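Local coordinates for 3-carboxy-cis,cis-muconate cycloisomerase (Acinetobacter calcoaceticus, PDB 1Q5N), which is a cycloisomerase of the largely helical fumarase and aspartase superfamily, in which long helices of four subunits assemble into a tetramer, at residues 6-9 and 10-14; 15-18 and 19-23; 168-171 and 172-175. All coordinates share one frame; numbering follows the deposited sequence.

Contact 1 (6-9 and 10-14); sequences QLYA and SLFYQ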
ATOM      1  N   GLN A   6     -15.710  18.778   1.985  1.00 59.02           N
ATOM      2  CA  GLN A   6     -17.087  18.874   2.600  1.00 58.03           C
ATOM      3  C   GLN A   6     -18.253  18.120   1.895  1.00 55.57           C
ATOM      4  O   GLN A   6     -19.074  17.465   2.557  1.00 54.24           O
ATOM      5  CB  GLN A   6     -17.462  20.342   2.777  1.00 61.73           C
ATOM      6  CG  GLN A   6     -18.966  20.603   3.054  1.00 68.10           C
ATOM      7  CD  GLN A   6     -19.248  22.059   3.524  1.00 74.11           C
ATOM      8  OE1 GLN A   6     -18.698  23.051   2.962  1.00 75.66           O
ATOM      9  NE2 GLN A   6     -20.109  22.194   4.557  1.00 75.25           N
ATOM     10  N   LEU A   7     -18.360  18.214   0.571  1.00 52.38           N
ATOM     11  CA  LEU A   7     -19.430  17.483  -0.132  1.00 50.02           C
ATOM     12  C   LEU A   7     -19.297  15.983   0.067  1.00 49.10           C
ATOM     13  O   LEU A   7     -20.297  15.287   0.122  1.00 50.08           O
ATOM     14  CB  LEU A   7     -19.409  17.738  -1.641  1.00 49.42           C
ATOM     15  CG  LEU A   7     -19.960  19.039  -2.225  1.00 48.88           C
ATOM     16  CD1 LEU A   7     -19.838  18.990  -3.771  1.00 46.57           C
ATOM     17  CD2 LEU A   7     -21.403  19.220  -1.772  1.00 46.11           C
ATOM     18  N   TYR A   8     -18.060  15.486   0.164  1.00 47.69           N
ATOM     19  CA  TYR A   8     -17.807  14.062   0.346  1.00 47.24           C
ATOM     20  C   TYR A   8     -17.892  13.567   1.775  1.00 47.82           C
ATOM     21  O   TYR A   8     -17.997  12.366   2.002  1.00 47.67           O
ATOM     22  CB  TYR A   8     -16.425  13.683  -0.156  1.00 46.79           C
ATOM     23  CG  TYR A   8     -16.266  13.758  -1.642  1.00 44.70           C
ATOM     24  CD1 TYR A   8     -17.246  13.253  -2.497  1.00 44.13           C
ATOM     25  CD2 TYR A   8     -15.141  14.357  -2.198  1.00 44.24           C
ATOM     26  CE1 TYR A   8     -17.105  13.354  -3.901  1.00 44.83           C
ATOM     27  CE2 TYR A   8     -14.990  14.463  -3.574  1.00 44.76           C
ATOM     28  CZ  TYR A   8     -15.971  13.963  -4.423  1.00 44.38           C
ATOM     29  OH  TYR A   8     -15.797  14.091  -5.797  1.00 47.21           O
ATOM     30  N   ALA A   9     -17.823  14.490   2.724  1.00 47.14           N
ATOM     31  CA  ALA A   9     -17.863  14.152   4.136  1.00 46.64           C
ATOM     32  C   ALA A   9     -19.152  13.429   4.455  1.00 45.30           C
ATOM     33  O   ALA A   9     -19.197  12.525   5.283  1.00 43.58           O
ATOM     34  CB  ALA A   9     -17.764  15.429   4.963  1.00 46.23           C
ATOM     35  N   SER A  10     -20.191  13.826   3.748  1.00 45.36           N
ATOM     36  CA  SER A  10     -21.518  13.281   3.963  1.00 47.02           C
ATOM     37  C   SER A  10     -21.644  11.855   3.444  1.00 46.21           C
ATOM     38  O   SER A  10     -22.409  11.026   3.949  1.00 45.64           O
ATOM     39  CB  SER A  10     -22.518  14.193   3.256  1.00 50.85           C
ATOM     40  OG  SER A  10     -23.786  13.558   3.187  1.00 57.23           O
ATOM     41  N   LEU A  11     -20.865  11.585   2.416  1.00 44.61           N
ATOM     42  CA  LEU A  11     -20.844  10.281   1.781  1.00 42.85           C
ATOM     43  C   LEU A  11     -20.002   9.216   2.527  1.00 40.60           C
ATOM     44  O   LEU A  11     -20.434   8.094   2.691  1.00 38.97           O
ATOM     45  CB  LEU A  11     -20.252  10.455   0.394  1.00 44.99           C
ATOM     46  CG  LEU A  11     -21.089  10.039  -0.787  1.00 46.34           C
ATOM     47  CD1 LEU A  11     -20.227  10.162  -2.000  1.00 46.02           C
ATOM     48  CD2 LEU A  11     -21.598   8.614  -0.579  1.00 47.43           C
ATOM     49  N   PHE A  12     -18.804   9.600   2.985  1.00 36.84           N
ATOM     50  CA  PHE A  12     -17.874   8.670   3.592  1.00 34.35           C
ATOM     51  C   PHE A  12     -17.592   8.754   5.091  1.00 34.20           C
ATOM     52  O   PHE A  12     -17.200   7.767   5.685  1.00 32.81           O
ATOM     53  CB  PHE A  12     -16.533   8.783   2.866  1.00 32.16           C
ATOM     54  CG  PHE A  12     -16.634   8.641   1.376  1.00 32.44           C
ATOM     55  CD1 PHE A  12     -17.009   7.419   0.800  1.00 31.20           C
ATOM     56  CD2 PHE A  12     -16.290   9.713   0.537  1.00 31.70           C
ATOM     57  CE1 PHE A  12     -17.061   7.267  -0.614  1.00 32.90           C
ATOM     58  CE2 PHE A  12     -16.325   9.580  -0.865  1.00 32.66           C
ATOM     59  CZ  PHE A  12     -16.697   8.347  -1.450  1.00 32.38           C
ATOM     60  N   TYR A  13     -17.798   9.906   5.713  1.00 34.23           N
ATOM     61  CA  TYR A  13     -17.424   9.982   7.110  1.00 36.91           C
ATOM     62  C   TYR A  13     -18.581   9.973   8.052  1.00 37.86           C
ATOM     63  O   TYR A  13     -19.709   9.737   7.662  1.00 38.78           O
ATOM     64  CB  TYR A  13     -16.560  11.203   7.362  1.00 35.61           C
ATOM     65  CG  TYR A  13     -15.419  11.367   6.374  1.00 35.44           C
ATOM     66  CD1 TYR A  13     -14.626  10.273   5.988  1.00 34.83           C
ATOM     67  CD2 TYR A  13     -15.099  12.624   5.858  1.00 36.77           C
ATOM     68  CE1 TYR A  13     -13.559  10.420   5.115  1.00 33.38           C
ATOM     69  CE2 TYR A  13     -14.007  12.793   4.980  1.00 38.78           C
ATOM     70  CZ  TYR A  13     -13.243  11.670   4.604  1.00 37.86           C
ATOM     71  OH  TYR A  13     -12.218  11.813   3.669  1.00 40.19           O
ATOM     72  N   GLN A  14     -18.280  10.183   9.310  1.00 37.66           N
ATOM     73  CA  GLN A  14     -19.302  10.189  10.331  1.00 38.93           C
ATOM     74  C   GLN A  14     -19.155  11.550  10.998  1.00 39.82           C
ATOM     75  O   GLN A  14     -18.053  11.936  11.403  1.00 39.66           O
ATOM     76  CB  GLN A  14     -19.057   9.028  11.285  1.00 38.45           C
ATOM     77  CG  GLN A  14     -20.227   8.669  12.189  1.00 39.60           C
ATOM     78  CD  GLN A  14     -20.333   9.585  13.400  1.00 42.27           C
ATOM     79  OE1 GLN A  14     -19.334  10.114  13.887  1.00 43.00           O
ATOM     80  NE2 GLN A  14     -21.551   9.764  13.901  1.00 43.53           N
TER
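Three aromatic rings surround the short helix 9-12, F12 on it, Y8 just before and Y13 just after, and the Y8 ring meets L11 CD1 at its edge, close to the ring plane, with Y8 CD1 and L11 CD1 4.3 Å apart. The F12 ring carries L11 CB over one face, offset toward the rim. F12 CE2 approaches the Y8 ring obliquely, 4.1 Å from Y8 CD1. F12 CD2 makes a separate apolar contact 4.0 Å from Y8 CB, the two side chains running side by side in the same direction. Both rings leave the backbone anti to their own carbonyl carbons (chi1 -69° for Y8, -53° for F12), which brings them alongside each other. The Y13 ring lies oblique to A9, with Y13 CD2 3.6 Å from A9 CA.

Y8 O is gripped by two amides, F12 N at 3.0 Å with an N-H...O angle of 159° and, more weakly, L11 N. The next bond, Y13 N to A9 O at 3.0 Å, closes the helix just where Y13 leaves helical geometry. L11 packs on W328 of the second subunit.

The chemistry is thus divided: backbone amides satisfy Y8 O and A9 O, side chains of R344 and S294 take S10 O and L11 O, and the hydroxyls of S10 and Y13 reach outward, to A72 O of the second subunit and to E333 on helix 323-351, tying this N-terminal turn to both.

Contact 2 (15-18 and 19-23); sequences RDVT and EIFSD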
ATOM      1  N   ARG A  15     -20.258  12.276  11.090  1.00 40.81           N
ATOM      2  CA  ARG A  15     -20.245  13.633  11.623  1.00 43.37           C
ATOM      3  C   ARG A  15     -19.469  13.911  12.937  1.00 40.65           C
ATOM      4  O   ARG A  15     -18.645  14.794  12.965  1.00 39.57           O
ATOM      5  CB  ARG A  15     -21.681  14.126  11.746  1.00 49.21           C
ATOM      6  CG  ARG A  15     -21.805  15.603  11.602  1.00 58.30           C
ATOM      7  CD  ARG A  15     -23.011  16.063  12.404  1.00 67.67           C
ATOM      8  NE  ARG A  15     -24.180  16.329  11.556  1.00 75.58           N
ATOM      9  CZ  ARG A  15     -25.435  16.451  12.011  1.00 78.63           C
ATOM     10  NH1 ARG A  15     -25.695  16.314  13.320  1.00 80.52           N
ATOM     11  NH2 ARG A  15     -26.429  16.743  11.166  1.00 79.50           N
ATOM     12  N   ASP A  16     -19.710  13.166  14.006  1.00 39.63           N
ATOM     13  CA  ASP A  16     -18.999  13.396  15.267  1.00 40.83           C
ATOM     14  C   ASP A  16     -17.469  13.140  15.205  1.00 40.59           C
ATOM     15  O   ASP A  16     -16.666  13.924  15.731  1.00 41.72           O
ATOM     16  CB  ASP A  16     -19.638  12.551  16.390  1.00 43.53           C
ATOM     17  CG  ASP A  16     -21.182  12.728  16.458  1.00 48.29           C
ATOM     18  OD1 ASP A  16     -21.671  13.890  16.480  1.00 48.68           O
ATOM     19  OD2 ASP A  16     -21.909  11.691  16.469  1.00 52.20           O
ATOM     20  N   VAL A  17     -17.048  12.065  14.539  1.00 38.31           N
ATOM     21  CA  VAL A  17     -15.633  11.788  14.442  1.00 36.93           C
ATOM     22  C   VAL A  17     -14.959  12.860  13.560  1.00 36.59           C
ATOM     23  O   VAL A  17     -13.860  13.254  13.827  1.00 36.28           O
ATOM     24  CB  VAL A  17     -15.409  10.329  13.949  1.00 36.18           C
ATOM     25  CG1 VAL A  17     -13.928  10.072  13.604  1.00 31.03           C
ATOM     26  CG2 VAL A  17     -15.900   9.367  15.039  1.00 33.12           C
ATOM     27  N   THR A  18     -15.633  13.345  12.529  1.00 36.94           N
ATOM     28  CA  THR A  18     -15.081  14.411  11.694  1.00 38.57           C
ATOM     29  C   THR A  18     -14.866  15.719  12.513  1.00 39.09           C
ATOM     30  O   THR A  18     -13.905  16.473  12.289  1.00 37.26           O
ATOM     31  CB  THR A  18     -16.036  14.696  10.492  1.00 38.45           C
ATOM     32  OG1 THR A  18     -15.968  13.584   9.612  1.00 42.56           O
ATOM     33  CG2 THR A  18     -15.619  15.923   9.694  1.00 38.55           C
ATOM     34  N   GLU A  19     -15.774  15.979  13.451  1.00 40.13           N
ATOM     35  CA  GLU A  19     -15.670  17.165  14.286  1.00 41.79           C
ATOM     36  C   GLU A  19     -14.478  17.019  15.228  1.00 39.82           C
ATOM     37  O   GLU A  19     -13.751  17.982  15.440  1.00 39.29           O
ATOM     38  CB  GLU A  19     -16.950  17.353  15.103  1.00 47.47           C
ATOM     39  CG  GLU A  19     -17.439  18.806  15.142  1.00 57.88           C
ATOM     40  CD  GLU A  19     -18.806  18.929  15.849  1.00 65.22           C
ATOM     41  OE1 GLU A  19     -19.851  18.425  15.289  1.00 65.46           O
ATOM     42  OE2 GLU A  19     -18.808  19.532  16.976  1.00 68.18           O
ATOM     43  N   ILE A  20     -14.277  15.824  15.793  1.00 36.30           N
ATOM     44  CA  ILE A  20     -13.155  15.637  16.692  1.00 36.57           C
ATOM     45  C   ILE A  20     -11.814  15.941  16.005  1.00 36.75           C
ATOM     46  O   ILE A  20     -10.882  16.424  16.663  1.00 37.31           O
ATOM     47  CB  ILE A  20     -13.147  14.196  17.289  1.00 37.86           C
ATOM     48  CG1 ILE A  20     -14.248  14.092  18.351  1.00 39.19           C
ATOM     49  CG2 ILE A  20     -11.799  13.856  17.941  1.00 36.26           C
ATOM     50  CD1 ILE A  20     -14.525  12.663  18.771  1.00 40.84           C
ATOM     51  N   PHE A  21     -11.734  15.696  14.692  1.00 35.43           N
ATOM     52  CA  PHE A  21     -10.511  15.930  13.903  1.00 34.09           C
ATOM     53  C   PHE A  21     -10.495  17.195  13.082  1.00 33.68           C
ATOM     54  O   PHE A  21      -9.605  17.398  12.250  1.00 35.75           O
ATOM     55  CB  PHE A  21     -10.215  14.709  13.008  1.00 32.60           C
ATOM     56  CG  PHE A  21      -9.730  13.491  13.794  1.00 32.30           C
ATOM     57  CD1 PHE A  21      -8.420  13.430  14.285  1.00 31.46           C
ATOM     58  CD2 PHE A  21     -10.604  12.438  14.104  1.00 31.52           C
ATOM     59  CE1 PHE A  21      -7.977  12.328  15.095  1.00 31.02           C
ATOM     60  CE2 PHE A  21     -10.177  11.330  14.914  1.00 30.63           C
ATOM     61  CZ  PHE A  21      -8.872  11.281  15.404  1.00 28.94           C
ATOM     62  N   SER A  22     -11.450  18.081  13.317  1.00 33.40           N
ATOM     63  CA  SER A  22     -11.482  19.357  12.593  1.00 33.94           C
ATOM     64  C   SER A  22     -10.381  20.317  13.157  1.00 35.57           C
ATOM     65  O   SER A  22      -9.870  20.115  14.268  1.00 33.61           O
ATOM     66  CB  SER A  22     -12.859  19.985  12.767  1.00 34.60           C
ATOM     67  OG  SER A  22     -13.033  20.438  14.115  1.00 37.67           O
ATOM     68  N   ASP A  23     -10.013  21.342  12.393  1.00 37.13           N
ATOM     69  CA  ASP A  23      -8.998  22.276  12.848  1.00 39.89           C
ATOM     70  C   ASP A  23      -9.340  22.887  14.210  1.00 41.91           C
ATOM     71  O   ASP A  23      -8.495  23.003  15.117  1.00 40.12           O
ATOM     72  CB  ASP A  23      -8.812  23.401  11.829  1.00 41.42           C
ATOM     73  CG  ASP A  23      -8.154  22.921  10.538  1.00 43.66           C
ATOM     74  OD1 ASP A  23      -7.474  21.876  10.542  1.00 44.58           O
ATOM     75  OD2 ASP A  23      -8.313  23.593   9.504  1.00 47.10           O
TER
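Helix 15-20 is a short helix whose end is a worked example of one helix handing over to the next: S22 takes up E19 O and is itself the N-cap of helix 23-43, while the last carbonyl, I20 O, goes to Q121 of helix 110-146. Within the helix, E19 N bonds to R15 O at 3.1 Å and I20 N to D16 O at 3.1 Å, the second with an N-H...O angle of 157°. The pattern then frays. F21 N is divided between V17 O and T18 O, both weak bonds, as F21 departs from helical geometry.

On the buried side V17 and F21 lie side by side and point the same way, V17 CG1 coming within 4.1 Å of F21 CD2. F21 CG is anti to its carbonyl carbon, and the ring is turned edge-on to V17 O, with F21 CD2 3.4 Å from V17 O. One face of the ring takes I20 CG2 near the rim. This apolar pair faces helix 323-351, where the F21 ring meets F335 with the planes at about 30° and V17 touches A339; I20 and F21 also touch helix 110-146. T18 OG1, by contrast, bonds to Q336 of helix 323-351 and to Q14 O.

At the junction E19 O accepts from both S22 N and S22 OG. The hydroxyl, set between the backbone N and the carbonyl carbon of its own residue (chi1 70°), takes the N-H of A25 to cap helix 23-43, and S22 OG donates to E19 O at 2.9 Å.

Contact 3 (168-171 and 172-175); sequences HKLA and RWAS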
ATOM      1  N   HIS A 168     -27.092 -17.804  10.246  1.00 30.78           N
ATOM      2  CA  HIS A 168     -25.700 -18.199  10.418  1.00 30.11           C
ATOM      3  C   HIS A 168     -24.709 -17.071   9.899  1.00 31.58           C
ATOM      4  O   HIS A 168     -23.707 -16.799  10.544  1.00 30.17           O
ATOM      5  CB  HIS A 168     -25.436 -19.501   9.710  1.00 29.58           C
ATOM      6  CG  HIS A 168     -24.121 -20.111  10.078  1.00 29.49           C
ATOM      7  ND1 HIS A 168     -23.267 -20.639   9.144  1.00 28.23           N
ATOM      8  CD2 HIS A 168     -23.548 -20.330  11.288  1.00 29.00           C
ATOM      9  CE1 HIS A 168     -22.220 -21.168   9.756  1.00 30.40           C
ATOM     10  NE2 HIS A 168     -22.364 -20.994  11.059  1.00 29.24           N
ATOM     11  N   LYS A 169     -24.994 -16.441   8.752  1.00 29.60           N
ATOM     12  CA  LYS A 169     -24.156 -15.333   8.292  1.00 30.28           C
ATOM     13  C   LYS A 169     -24.144 -14.235   9.376  1.00 31.62           C
ATOM     14  O   LYS A 169     -23.082 -13.691   9.719  1.00 30.54           O
ATOM     15  CB  LYS A 169     -24.720 -14.703   7.007  1.00 30.10           C
ATOM     16  CG  LYS A 169     -24.561 -15.494   5.735  1.00 29.98           C
ATOM     17  CD  LYS A 169     -25.057 -14.644   4.585  1.00 32.18           C
ATOM     18  CE  LYS A 169     -24.628 -15.192   3.228  1.00 32.15           C
ATOM     19  NZ  LYS A 169     -23.154 -15.194   2.982  1.00 30.69           N
ATOM     20  N   LEU A 170     -25.328 -13.919   9.920  1.00 31.89           N
ATOM     21  CA  LEU A 170     -25.447 -12.886  10.950  1.00 33.21           C
ATOM     22  C   LEU A 170     -24.673 -13.248  12.229  1.00 34.20           C
ATOM     23  O   LEU A 170     -24.043 -12.365  12.854  1.00 33.43           O
ATOM     24  CB  LEU A 170     -26.922 -12.613  11.274  1.00 33.42           C
ATOM     25  CG  LEU A 170     -27.627 -11.879  10.114  1.00 34.64           C
ATOM     26  CD1 LEU A 170     -29.165 -11.986  10.229  1.00 35.09           C
ATOM     27  CD2 LEU A 170     -27.204 -10.444  10.168  1.00 34.48           C
ATOM     28  N   ALA A 171     -24.683 -14.533  12.603  1.00 31.22           N
ATOM     29  CA  ALA A 171     -23.948 -14.930  13.799  1.00 31.86           C
ATOM     30  C   ALA A 171     -22.435 -14.784  13.546  1.00 33.16           C
ATOM     31  O   ALA A 171     -21.683 -14.363  14.439  1.00 33.40           O
ATOM     32  CB  ALA A 171     -24.306 -16.382  14.204  1.00 30.05           C
ATOM     33  N   ARG A 172     -21.998 -15.143  12.334  1.00 32.19           N
ATOM     34  CA  ARG A 172     -20.591 -15.023  11.964  1.00 32.00           C
ATOM     35  C   ARG A 172     -20.146 -13.520  12.084  1.00 31.77           C
ATOM     36  O   ARG A 172     -19.086 -13.216  12.640  1.00 32.54           O
ATOM     37  CB  ARG A 172     -20.377 -15.562  10.535  1.00 28.66           C
ATOM     38  CG  ARG A 172     -20.284 -17.084  10.455  1.00 28.38           C
ATOM     39  CD  ARG A 172     -20.567 -17.589   9.020  1.00 28.58           C
ATOM     40  NE  ARG A 172     -19.749 -16.891   8.010  1.00 28.89           N
ATOM     41  CZ  ARG A 172     -20.045 -16.842   6.715  1.00 30.34           C
ATOM     42  NH1 ARG A 172     -21.127 -17.459   6.268  1.00 28.68           N
ATOM     43  NH2 ARG A 172     -19.285 -16.141   5.870  1.00 29.08           N
ATOM     44  N   TRP A 173     -20.986 -12.600  11.609  1.00 31.49           N
ATOM     45  CA  TRP A 173     -20.668 -11.184  11.688  1.00 32.24           C
ATOM     46  C   TRP A 173     -20.654 -10.668  13.138  1.00 31.96           C
ATOM     47  O   TRP A 173     -19.791  -9.831  13.531  1.00 33.00           O
ATOM     48  CB  TRP A 173     -21.654 -10.361  10.833  1.00 30.47           C
ATOM     49  CG  TRP A 173     -21.657 -10.772   9.409  1.00 33.44           C
ATOM     50  CD1 TRP A 173     -20.671 -11.461   8.754  1.00 34.68           C
ATOM     51  CD2 TRP A 173     -22.646 -10.461   8.422  1.00 32.13           C
ATOM     52  NE1 TRP A 173     -20.986 -11.582   7.435  1.00 35.59           N
ATOM     53  CE2 TRP A 173     -22.192 -10.983   7.203  1.00 32.42           C
ATOM     54  CE3 TRP A 173     -23.873  -9.782   8.460  1.00 34.27           C
ATOM     55  CZ2 TRP A 173     -22.915 -10.866   6.012  1.00 34.77           C
ATOM     56  CZ3 TRP A 173     -24.607  -9.651   7.261  1.00 36.19           C
ATOM     57  CH2 TRP A 173     -24.117 -10.192   6.056  1.00 35.19           C
ATOM     58  N   ALA A 174     -21.606 -11.165  13.925  1.00 32.25           N
ATOM     59  CA  ALA A 174     -21.729 -10.776  15.317  1.00 31.02           C
ATOM     60  C   ALA A 174     -20.460 -11.162  16.058  1.00 30.55           C
ATOM     61  O   ALA A 174     -19.852 -10.356  16.747  1.00 30.70           O
ATOM     62  CB  ALA A 174     -22.961 -11.459  15.967  1.00 31.47           C
ATOM     63  N   SER A 175     -20.062 -12.409  15.923  1.00 29.72           N
ATOM     64  CA  SER A 175     -18.870 -12.873  16.617  1.00 29.33           C
ATOM     65  C   SER A 175     -17.617 -12.044  16.179  1.00 30.69           C
ATOM     66  O   SER A 175     -16.703 -11.823  16.981  1.00 31.34           O
ATOM     67  CB  SER A 175     -18.701 -14.379  16.327  1.00 28.97           C
ATOM     68  OG  SER A 175     -17.614 -14.942  17.020  1.00 31.79           O
TER
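R172 and H168 lie near the start of the long helix 166-191, in a stretch where all eight residues are buried, and meet by backbone bonding and by a CH-pi contact. Four regular i to i+4 bonds join the segments: R172 N to H168 O, W173 N to K169 O, A174 N to L170 O and S175 N to A171 O, the last at 2.9 Å and nearly straight (172°).

Among the ring contacts, R172 CD sits over one face of the H168 imidazole, 4.2 Å from its centroid, and the ring and guanidinium planes are 64° apart. The W173 indole is laid over K169 O, which lies above one face toward the rim, with W173 CG 3.3 Å from K169 O. L170 CD2 reaches the six-membered part of the indole at W173 CE3, 3.8 Å away, along an oblique approach. W173 NE1 is buried without a partner in the model.

H168 NE2 and S175 OG are held by Q441 and E448. The charged chains of K169 and R172 run side by side, a bend at chi3 (51°) swinging the guanidinium back beside K169, with K169 CG 4.0 Å from R172 NH1. K169 NZ and R172 NH1, 4.5 Å apart, both form salt bridges to E318 OE2 of the third subunit, and R172 NH2 forms one to E233 OE2 of that subunit. The shared carboxylate probably offsets the closeness of the two cations, joining the subunits through buried ion pairs.

Contacts 1, 2 and 3 follow in series along the chain. Contacts 1 and 2 lie on the consecutive short helices 9-12 and 15-20, their centres 11 Å apart, and touch where Y13 CB meets T18 OG1 at 3.3 Å; both lean on helix 323-351. Contact 3, on helix 166-191, has its centre 31 Å from that of contact 2, on the opposite side of the chain's centre, with nearest atoms about 20 Å apart. Helix 110-146 is touched by both contacts 2 and 3. Contact 1, and D23 at the end of contact 2, meet the second subunit, and the long helix meets the third, so local helical contacts border different interfaces of the tetramer.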